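Local coordinates for SsfS6 (Streptomyces sp. SF2575, PDB 4FZR), which is a GT-B-fold protein of the erythromycin CIII-like glycosyltransferase family, built from two Rossmann-like domains, at residues E93-Y104 with A330-L338. Residues are numbered along the deposited sequence; the frame is centred on the assembly and turned at random.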
ATOM      1  N   GLU A  93       7.739 -27.047 -26.802  1.00 49.12           N
ATOM      2  CA  GLU A  93       7.948 -25.943 -25.873  1.00 48.76           C
ATOM      3  C   GLU A  93       8.379 -24.639 -26.542  1.00 54.09           C
ATOM      4  O   GLU A  93       7.898 -23.564 -26.179  1.00 57.46           O
ATOM      5  CB  GLU A  93       8.978 -26.339 -24.818  1.00 43.16           C
ATOM      6  CG  GLU A  93       9.550 -25.165 -24.046  1.00 55.20           C
ATOM      7  CD  GLU A  93      10.077 -25.566 -22.683  1.00 63.88           C
ATOM      8  OE1 GLU A  93       9.651 -26.620 -22.167  1.00 75.62           O
ATOM      9  OE2 GLU A  93      10.916 -24.826 -22.126  1.00 66.27           O
ATOM     10  N   LYS A  94       9.281 -24.726 -27.514  1.00 44.73           N
ATOM     11  CA  LYS A  94       9.874 -23.523 -28.096  1.00 51.35           C
ATOM     12  C   LYS A  94       8.867 -22.683 -28.885  1.00 49.82           C
ATOM     13  O   LYS A  94       8.702 -21.495 -28.610  1.00 45.37           O
ATOM     14  CB  LYS A  94      11.073 -23.873 -28.977  1.00 42.62           C
ATOM     15  CG  LYS A  94      11.935 -22.672 -29.318  1.00 56.14           C
ATOM     16  CD  LYS A  94      11.956 -22.394 -30.813  1.00 60.38           C
ATOM     17  CE  LYS A  94      12.916 -21.265 -31.160  1.00 64.70           C
ATOM     18  NZ  LYS A  94      14.314 -21.545 -30.719  1.00 65.31           N
ATOM     19  N   PRO A  95       8.187 -23.292 -29.868  1.00 53.39           N
ATOM     20  CA  PRO A  95       7.203 -22.496 -30.607  1.00 48.06           C
ATOM     21  C   PRO A  95       6.028 -22.087 -29.722  1.00 46.18           C
ATOM     22  O   PRO A  95       5.290 -21.164 -30.066  1.00 39.24           O
ATOM     23  CB  PRO A  95       6.742 -23.450 -31.710  1.00 40.01           C
ATOM     24  CG  PRO A  95       6.936 -24.804 -31.130  1.00 50.91           C
ATOM     25  CD  PRO A  95       8.167 -24.709 -30.272  1.00 47.15           C
ATOM     26  N   LEU A  96       5.865 -22.774 -28.594  1.00 45.88           N
ATOM     27  CA  LEU A  96       4.843 -22.423 -27.613  1.00 43.06           C
ATOM     28  C   LEU A  96       5.239 -21.142 -26.890  1.00 48.26           C
ATOM     29  O   LEU A  96       4.393 -20.310 -26.568  1.00 38.01           O
ATOM     30  CB  LEU A  96       4.666 -23.555 -26.601  1.00 36.84           C
ATOM     31  CG  LEU A  96       3.625 -23.343 -25.502  1.00 41.69           C
ATOM     32  CD1 LEU A  96       2.283 -23.006 -26.108  1.00 44.35           C
ATOM     33  CD2 LEU A  96       3.514 -24.589 -24.641  1.00 58.80           C
ATOM     34  N   LEU A  97       6.535 -21.001 -26.629  1.00 44.22           N
ATOM     35  CA  LEU A  97       7.069 -19.793 -26.012  1.00 37.96           C
ATOM     36  C   LEU A  97       6.848 -18.578 -26.908  1.00 40.61           C
ATOM     37  O   LEU A  97       6.501 -17.501 -26.428  1.00 35.65           O
ATOM     38  CB  LEU A  97       8.563 -19.957 -25.724  1.00 40.48           C
ATOM     39  CG  LEU A  97       8.952 -20.241 -24.272  1.00 55.69           C
ATOM     40  CD1 LEU A  97       8.078 -21.333 -23.674  1.00 55.51           C
ATOM     41  CD2 LEU A  97      10.428 -20.619 -24.186  1.00 50.41           C
ATOM     42  N   GLU A  98       7.059 -18.755 -28.208  1.00 40.07           N
ATOM     43  CA  GLU A  98       6.866 -17.673 -29.163  1.00 39.44           C
ATOM     44  C   GLU A  98       5.383 -17.343 -29.287  1.00 38.33           C
ATOM     45  O   GLU A  98       5.001 -16.182 -29.429  1.00 36.90           O
ATOM     46  CB  GLU A  98       7.452 -18.054 -30.524  1.00 33.76           C
ATOM     47  CG  GLU A  98       8.971 -18.205 -30.509  1.00 47.61           C
ATOM     48  CD  GLU A  98       9.520 -18.904 -31.745  1.00 65.41           C
ATOM     49  OE1 GLU A  98       8.808 -19.749 -32.328  1.00 58.52           O
ATOM     50  OE2 GLU A  98      10.672 -18.606 -32.130  1.00 61.28           O
ATOM     51  N   HIS A  99       4.550 -18.377 -29.233  1.00 32.74           N
ATOM     52  CA  HIS A  99       3.104 -18.204 -29.261  1.00 34.67           C
ATOM     53  C   HIS A  99       2.666 -17.286 -28.119  1.00 36.49           C
ATOM     54  O   HIS A  99       1.944 -16.311 -28.328  1.00 31.63           O
ATOM     55  CB  HIS A  99       2.421 -19.567 -29.141  1.00 21.63           C
ATOM     56  CG  HIS A  99       0.929 -19.498 -29.120  1.00 19.44           C
ATOM     57  ND1 HIS A  99       0.184 -19.836 -28.008  1.00 25.08           N
ATOM     58  CD2 HIS A  99       0.035 -19.143 -30.072  1.00 30.70           C
ATOM     59  CE1 HIS A  99      -1.098 -19.687 -28.276  1.00 25.98           C
ATOM     60  NE2 HIS A  99      -1.219 -19.265 -29.523  1.00 33.48           N
ATOM     61  N   ILE A 100       3.119 -17.611 -26.912  1.00 31.75           N
ATOM     62  CA  ILE A 100       2.864 -16.793 -25.732  1.00 38.05           C
ATOM     63  C   ILE A 100       3.352 -15.362 -25.932  1.00 35.39           C
ATOM     64  O   ILE A 100       2.637 -14.404 -25.633  1.00 32.64           O
ATOM     65  CB  ILE A 100       3.567 -17.383 -24.497  1.00 37.38           C
ATOM     66  CG1 ILE A 100       2.832 -18.636 -24.018  1.00 35.65           C
ATOM     67  CG2 ILE A 100       3.640 -16.353 -23.375  1.00 28.57           C
ATOM     68  CD1 ILE A 100       3.544 -19.383 -22.910  1.00 40.58           C
ATOM     69  N   GLY A 101       4.574 -15.227 -26.436  1.00 33.11           N
ATOM     70  CA  GLY A 101       5.173 -13.924 -26.664  1.00 30.23           C
ATOM     71  C   GLY A 101       4.338 -13.032 -27.562  1.00 31.37           C
ATOM     72  O   GLY A 101       4.192 -11.840 -27.300  1.00 32.83           O
ATOM     73  N   ARG A 102       3.787 -13.607 -28.625  1.00 31.46           N
ATOM     74  CA  ARG A 102       2.979 -12.840 -29.565  1.00 30.46           C
ATOM     75  C   ARG A 102       1.674 -12.397 -28.906  1.00 27.16           C
ATOM     76  O   ARG A 102       1.150 -11.326 -29.211  1.00 22.39           O
ATOM     77  CB  ARG A 102       2.707 -13.650 -30.836  1.00 32.47           C
ATOM     78  CG  ARG A 102       3.968 -13.980 -31.628  1.00 36.63           C
ATOM     79  CD  ARG A 102       3.653 -14.504 -33.021  1.00 33.25           C
ATOM     80  NE  ARG A 102       2.960 -15.790 -32.995  1.00 35.73           N
ATOM     81  CZ  ARG A 102       3.568 -16.973 -32.929  1.00 39.07           C
ATOM     82  NH1 ARG A 102       4.893 -17.051 -32.875  1.00 34.41           N
ATOM     83  NH2 ARG A 102       2.850 -18.086 -32.913  1.00 32.10           N
ATOM     84  N   GLY A 103       1.160 -13.221 -27.998  1.00 26.93           N
ATOM     85  CA  GLY A 103      -0.000 -12.851 -27.207  1.00 27.86           C
ATOM     86  C   GLY A 103       0.259 -11.568 -26.442  1.00 25.20           C
ATOM     87  O   GLY A 103      -0.488 -10.597 -26.559  1.00 21.34           O
ATOM     88  N   TYR A 104       1.332 -11.561 -25.657  1.00 20.64           N
ATOM     89  CA  TYR A 104       1.727 -10.374 -24.909  1.00 28.66           C
ATOM     90  C   TYR A 104       1.937  -9.170 -25.822  1.00 26.42           C
ATOM     91  O   TYR A 104       1.748  -8.026 -25.407  1.00 25.54           O
ATOM     92  CB  TYR A 104       2.999 -10.646 -24.107  1.00 24.60           C
ATOM     93  CG  TYR A 104       2.767 -11.474 -22.866  1.00 30.44           C
ATOM     94  CD1 TYR A 104       1.966 -11.001 -21.832  1.00 24.23           C
ATOM     95  CD2 TYR A 104       3.356 -12.722 -22.722  1.00 27.43           C
ATOM     96  CE1 TYR A 104       1.755 -11.753 -20.693  1.00 33.03           C
ATOM     97  CE2 TYR A 104       3.151 -13.480 -21.587  1.00 28.24           C
ATOM     98  CZ  TYR A 104       2.350 -12.993 -20.577  1.00 37.67           C
ATOM     99  OH  TYR A 104       2.150 -13.749 -19.447  1.00 32.97           O
ATOM    100  N   ALA A 330       2.560 -22.351 -19.131  1.00 71.06           N
ATOM    101  CA  ALA A 330       3.829 -22.760 -19.739  1.00 66.27           C
ATOM    102  C   ALA A 330       5.009 -21.856 -19.369  1.00 62.16           C
ATOM    103  O   ALA A 330       6.141 -22.327 -19.244  1.00 57.48           O
ATOM    104  CB  ALA A 330       3.685 -22.856 -21.259  1.00 66.68           C
ATOM    105  N   GLU A 331       4.745 -20.565 -19.195  1.00 67.07           N
ATOM    106  CA  GLU A 331       5.799 -19.602 -18.874  1.00 65.67           C
ATOM    107  C   GLU A 331       6.342 -19.775 -17.453  1.00 57.47           C
ATOM    108  O   GLU A 331       7.299 -19.102 -17.062  1.00 55.99           O
ATOM    109  CB  GLU A 331       5.294 -18.169 -19.067  1.00 59.43           C
ATOM    110  CG  GLU A 331       4.161 -17.769 -18.142  1.00 51.81           C
ATOM    111  CD  GLU A 331       3.701 -16.345 -18.379  1.00 43.30           C
ATOM    112  OE1 GLU A 331       2.535 -16.161 -18.786  1.00 51.75           O
ATOM    113  OE2 GLU A 331       4.505 -15.415 -18.159  1.00 46.51           O
ATOM    114  N   VAL A 332       5.730 -20.673 -16.686  1.00 58.24           N
ATOM    115  CA  VAL A 332       6.174 -20.950 -15.322  1.00 54.40           C
ATOM    116  C   VAL A 332       6.996 -22.232 -15.259  1.00 54.10           C
ATOM    117  O   VAL A 332       7.544 -22.573 -14.213  1.00 51.31           O
ATOM    118  CB  VAL A 332       4.979 -21.070 -14.338  1.00 50.02           C
ATOM    119  CG1 VAL A 332       3.896 -20.060 -14.688  1.00 50.08           C
ATOM    120  CG2 VAL A 332       4.401 -22.483 -14.329  1.00 44.54           C
ATOM    121  N   TRP A 333       7.073 -22.937 -16.384  1.00 52.36           N
ATOM    122  CA  TRP A 333       7.833 -24.181 -16.466  1.00 61.23           C
ATOM    123  C   TRP A 333       9.283 -23.995 -16.019  1.00 60.46           C
ATOM    124  O   TRP A 333       9.814 -24.804 -15.257  1.00 47.60           O
ATOM    125  CB  TRP A 333       7.814 -24.727 -17.899  1.00 61.50           C
ATOM    126  CG  TRP A 333       6.532 -25.404 -18.285  1.00 64.53           C
ATOM    127  CD1 TRP A 333       5.494 -25.727 -17.461  1.00 61.30           C
ATOM    128  CD2 TRP A 333       6.153 -25.843 -19.597  1.00 70.17           C
ATOM    129  NE1 TRP A 333       4.494 -26.339 -18.175  1.00 68.77           N
ATOM    130  CE2 TRP A 333       4.873 -26.423 -19.489  1.00 76.85           C
ATOM    131  CE3 TRP A 333       6.772 -25.803 -20.852  1.00 73.95           C
ATOM    132  CZ2 TRP A 333       4.199 -26.957 -20.588  1.00 69.84           C
ATOM    133  CZ3 TRP A 333       6.100 -26.335 -21.942  1.00 70.29           C
ATOM    134  CH2 TRP A 333       4.827 -26.904 -21.801  1.00 68.28           C
ATOM    135  N   ASP A 334       9.912 -22.926 -16.498  1.00 52.68           N
ATOM    136  CA  ASP A 334      11.328 -22.680 -16.240  1.00 52.48           C
ATOM    137  C   ASP A 334      11.616 -22.449 -14.759  1.00 53.77           C
ATOM    138  O   ASP A 334      12.666 -22.850 -14.256  1.00 46.26           O
ATOM    139  CB  ASP A 334      11.812 -21.473 -17.048  1.00 61.12           C
ATOM    140  CG  ASP A 334      11.920 -21.766 -18.532  1.00 70.41           C
ATOM    141  OD1 ASP A 334      11.257 -22.713 -19.007  1.00 68.98           O
ATOM    142  OD2 ASP A 334      12.669 -21.044 -19.224  1.00 71.49           O
ATOM    143  N   SER A 335      10.690 -21.791 -14.066  1.00 51.75           N
ATOM    144  CA  SER A 335      10.868 -21.491 -12.647  1.00 56.03           C
ATOM    145  C   SER A 335      10.732 -22.743 -11.777  1.00 47.80           C
ATOM    146  O   SER A 335      11.381 -22.857 -10.736  1.00 41.64           O
ATOM    147  CB  SER A 335       9.878 -20.411 -12.190  1.00 48.16           C
ATOM    148  OG  SER A 335       8.535 -20.766 -12.469  1.00 67.55           O
ATOM    149  N   ALA A 336       9.899 -23.683 -12.209  1.00 47.77           N
ATOM    150  CA  ALA A 336       9.699 -24.921 -11.465  1.00 42.93           C
ATOM    151  C   ALA A 336      10.902 -25.849 -11.632  1.00 50.76           C
ATOM    152  O   ALA A 336      11.256 -26.592 -10.715  1.00 40.61           O
ATOM    153  CB  ALA A 336       8.419 -25.612 -11.912  1.00 35.53           C
ATOM    154  N   ARG A 337      11.529 -25.797 -12.803  1.00 45.73           N
ATOM    155  CA  ARG A 337      12.740 -26.569 -13.053  1.00 45.49           C
ATOM    156  C   ARG A 337      13.862 -26.057 -12.158  1.00 44.48           C
ATOM    157  O   ARG A 337      14.491 -26.827 -11.430  1.00 39.69           O
ATOM    158  CB  ARG A 337      13.149 -26.473 -14.524  1.00 46.84           C
ATOM    159  CG  ARG A 337      12.181 -27.152 -15.477  1.00 56.01           C
ATOM    160  CD  ARG A 337      12.618 -27.011 -16.925  1.00 64.88           C
ATOM    161  NE  ARG A 337      11.478 -27.019 -17.839  1.00 67.48           N
ATOM    162  CZ  ARG A 337      11.549 -27.313 -19.135  1.00 68.44           C
ATOM    163  NH1 ARG A 337      12.709 -27.640 -19.692  1.00 68.61           N
ATOM    164  NH2 ARG A 337      10.452 -27.291 -19.877  1.00 63.10           N
ATOM    165  N   LEU A 338      14.104 -24.752 -12.222  1.00 42.75           N
ATOM    166  CA  LEU A 338      15.091 -24.105 -11.367  1.00 35.21           C
ATOM    167  C   LEU A 338      14.875 -24.507  -9.916  1.00 34.21           C
ATOM    168  O   LEU A 338      15.825 -24.810  -9.194  1.00 36.34           O
ATOM    169  CB  LEU A 338      14.981 -22.585 -11.492  1.00 45.82           C
ATOM    170  CG  LEU A 338      15.933 -21.885 -12.463  1.00 57.62           C
ATOM    171  CD1 LEU A 338      15.944 -22.565 -13.827  1.00 50.64           C
ATOM    172  CD2 LEU A 338      15.545 -20.415 -12.585  1.00 39.11           C
TER
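Helix 93-104 and helix 333-338 run at 127° to each other, their axes 14.2 Å apart at closest, and Ala330, Glu331 and long side chains bridge the gap. Tyr104 and Glu331 meet from opposite directions at one end. Tyr104 OH donates to Glu331 OE1 at 2.5 Å, on the syn lone pair. The carboxylate oxygen lies in the plane of the ring, at its edge, with the two planes nearly perpendicular. Glu331 OE2 is held by Arg153, so the buried carboxylate is satisfied at both oxygens. In the middle, Ala330 CB sits 3.8 Å from both Leu96 CD2 and Ile100 CD1. Leu96 CD2 also reaches Trp333 CH2 at 3.9 Å. At the other end, the first torsion of Glu93 (chi1 164°) and its extended chain carry the carboxylate obliquely past Trp333, with Glu93 OE1 3.3 Å from Trp333 CE3. Glu93 OE1 forms a salt bridge with Arg337 NH2 at the guanidinium edge. Its hydrogen bond is weak (125°), and the 2.5 Å modelled between these two atoms is doubtfully short. Glu93 OE2 also comes within 3.8 Å of Asp334 OD1, a like charge that Arg337 probably offsets. The contact thus joins the N-terminal and C-terminal domains through a small apolar centre between two polar ends, buried at Tyr104, more exposed at Arg337.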